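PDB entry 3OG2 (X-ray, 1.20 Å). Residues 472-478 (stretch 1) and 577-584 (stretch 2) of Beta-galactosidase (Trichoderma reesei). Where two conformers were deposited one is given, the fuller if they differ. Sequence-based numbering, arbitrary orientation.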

# COMPACT_ATOMS: atom_id res chain seq x y z
N PHE A 472 22.45 14.36 -2.48
CA PHE A 472 21.56 13.79 -1.46
C PHE A 472 20.83 14.92 -0.74
O PHE A 472 19.60 14.93 -0.66
CB PHE A 472 22.37 12.89 -0.50
CG PHE A 472 21.47 12.47 0.65
CD1 PHE A 472 20.45 11.53 0.43
CD2 PHE A 472 21.64 12.99 1.92
CE1 PHE A 472 19.63 11.16 1.48
CE2 PHE A 472 20.81 12.61 2.97
CZ PHE A 472 19.81 11.67 2.76
N THR A 473 21.56 15.89 -0.21
CA THR A 473 20.95 17.03 0.46
C THR A 473 21.95 18.15 0.54
O THR A 473 23.17 17.94 0.30
CB THR A 473 20.42 16.66 1.86
OG1 THR A 473 19.49 17.66 2.29
CG2 THR A 473 21.55 16.60 2.90
N TRP A 474 21.47 19.32 0.91
CA TRP A 474 22.41 20.39 1.30
C TRP A 474 21.61 21.30 2.23
O TRP A 474 20.38 21.32 2.14
CB TRP A 474 22.98 21.17 0.11
CG TRP A 474 21.93 21.92 -0.66
CD1 TRP A 474 21.25 21.45 -1.74
CD2 TRP A 474 21.45 23.24 -0.41
NE1 TRP A 474 20.36 22.40 -2.19
CE2 TRP A 474 20.46 23.50 -1.39
CE3 TRP A 474 21.77 24.20 0.57
CZ2 TRP A 474 19.80 24.72 -1.41
CZ3 TRP A 474 21.10 25.43 0.55
CH2 TRP A 474 20.11 25.66 -0.45
N ASN A 475 22.31 22.04 3.10
CA ASN A 475 21.63 23.05 3.88
C ASN A 475 22.65 24.08 4.32
O ASN A 475 23.84 23.82 4.45
CB ASN A 475 20.90 22.44 5.12
CG ASN A 475 19.69 23.30 5.43
OD1 ASN A 475 19.56 24.51 5.02
ND2 ASN A 475 18.69 22.75 6.06
N GLU A 476 22.15 25.29 4.53
CA GLU A 476 22.89 26.42 5.09
C GLU A 476 22.63 26.42 6.60
O GLU A 476 21.53 26.72 7.02
CB GLU A 476 22.42 27.71 4.42
CG GLU A 476 23.22 28.88 5.03
CD GLU A 476 23.07 30.19 4.31
OE1 GLU A 476 22.65 30.19 3.13
OE2 GLU A 476 23.41 31.19 4.96
N PHE A 477 23.61 26.10 7.43
CA PHE A 477 23.56 26.13 8.88
C PHE A 477 24.18 27.44 9.34
O PHE A 477 24.67 28.25 8.57
CB PHE A 477 24.29 24.93 9.46
CG PHE A 477 23.68 23.62 9.01
CD1 PHE A 477 22.43 23.27 9.45
CD2 PHE A 477 24.33 22.74 8.15
CE1 PHE A 477 21.85 22.09 9.02
CE2 PHE A 477 23.77 21.55 7.76
CZ PHE A 477 22.51 21.18 8.23
N ALA A 478 24.16 27.66 10.64
CA ALA A 478 24.56 29.03 11.03
C ALA A 478 26.04 29.30 10.76
O ALA A 478 26.45 30.45 10.59
CB ALA A 478 24.17 29.24 12.47
N MET A 577 10.16 23.21 0.77
CA MET A 577 11.39 23.02 0.01
C MET A 577 12.53 23.68 0.80
O MET A 577 12.33 24.74 1.42
CB MET A 577 11.30 23.69 -1.36
CG MET A 577 10.14 23.20 -2.21
SD MET A 577 10.23 21.48 -2.72
CE MET A 577 11.53 21.67 -3.97
N ASN A 578 13.71 23.08 0.79
CA ASN A 578 14.84 23.65 1.58
C ASN A 578 14.47 23.94 3.03
O ASN A 578 14.82 25.01 3.58
CB ASN A 578 15.41 24.90 0.93
CG ASN A 578 15.91 24.55 -0.47
OD1 ASN A 578 15.36 25.08 -1.43
ND2 ASN A 578 16.90 23.70 -0.61
N PRO A 579 13.83 23.02 3.73
CA PRO A 579 13.45 23.32 5.12
C PRO A 579 14.66 23.35 6.04
O PRO A 579 15.72 22.71 5.80
CB PRO A 579 12.63 22.10 5.53
CG PRO A 579 13.24 20.98 4.69
CD PRO A 579 13.45 21.65 3.37
N ASP A 580 14.55 24.03 7.17
CA ASP A 580 15.56 23.92 8.22
C ASP A 580 15.61 22.46 8.65
O ASP A 580 14.56 21.79 8.77
CB ASP A 580 15.16 24.79 9.41
CG ASP A 580 15.25 26.27 9.11
OD1 ASP A 580 15.75 26.66 8.05
OD2 ASP A 580 14.80 27.04 10.00
N SER A 581 16.80 21.95 8.87
CA SER A 581 16.95 20.51 9.10
C SER A 581 18.20 20.22 9.97
O SER A 581 18.95 21.15 10.26
CB SER A 581 17.09 19.79 7.76
OG SER A 581 18.37 20.09 7.18
N VAL A 582 18.38 18.96 10.32
CA VAL A 582 19.68 18.49 10.79
C VAL A 582 19.96 17.25 9.96
O VAL A 582 19.03 16.52 9.57
CB VAL A 582 19.73 18.17 12.29
CG1 VAL A 582 19.31 19.36 13.14
CG2 VAL A 582 18.85 16.97 12.60
N ILE A 583 21.20 17.02 9.64
CA ILE A 583 21.59 15.88 8.82
C ILE A 583 22.18 14.82 9.75
O ILE A 583 23.03 15.16 10.57
CB ILE A 583 22.61 16.27 7.74
CG1 ILE A 583 22.02 17.31 6.77
CG2 ILE A 583 23.10 15.05 6.99
CD1 ILE A 583 23.02 17.98 5.86
N ILE A 584 21.67 13.58 9.64
CA ILE A 584 22.17 12.54 10.56
C ILE A 584 22.66 11.37 9.72
O ILE A 584 21.93 10.86 8.85
CB ILE A 584 21.08 12.11 11.56
CG1 ILE A 584 20.68 13.30 12.44
CG2 ILE A 584 21.53 10.88 12.38
CD1 ILE A 584 19.63 13.08 13.50
O HOH W 1 19.01 19.63 4.52
O HOH W 2 18.26 23.15 1.89

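A single carboxamide can tie a strand to a neighbouring loop when its two N-H groups find separate acceptors, and Asn475 of this beta-galactosidase is a clear example. Its CB points toward the second stretch, and Asn475 ND2 donates to Ser581 OG at 2.9 Å with a nearly straight angle of 162°, and to the backbone oxygen Pro579 O at 3.0 Å with a more bent one of 130°. The other end of the amide turns back on its own strand, where Asn475 OD1 accepts a weak hydrogen bond from Glu476 N at 2.7 Å.

The backbones run well apart, with 7.2 Å between Asn475 CA and Asn578 CA and 8.5 Å between Thr473 CA and Ile583 CA, and the stretches meet through side chains and two bridging waters. Water 1 donates to Thr473 OG1 (3.0 Å) and also bonds Ser581 OG (2.8 Å); water 2 donates to Trp474 O (2.8 Å) and accepts from Asn578 ND2 (2.9 Å). Asn578 ND2 also lies 3.2 Å from Trp474 CZ2, approaching the indole obliquely.

Apolar packing completes the contact. The CA-to-CB bond of Ile583 points toward the strand, and Ile583 CD1 meets Thr473 CG2 at 3.6 Å and Phe477 CZ at 4.0 Å. The phenyl ring presents its edge to this methyl and to Ser581 O, 3.3 Å from Phe477 CE1, setting slightly positive ring hydrogens near a carbonyl oxygen.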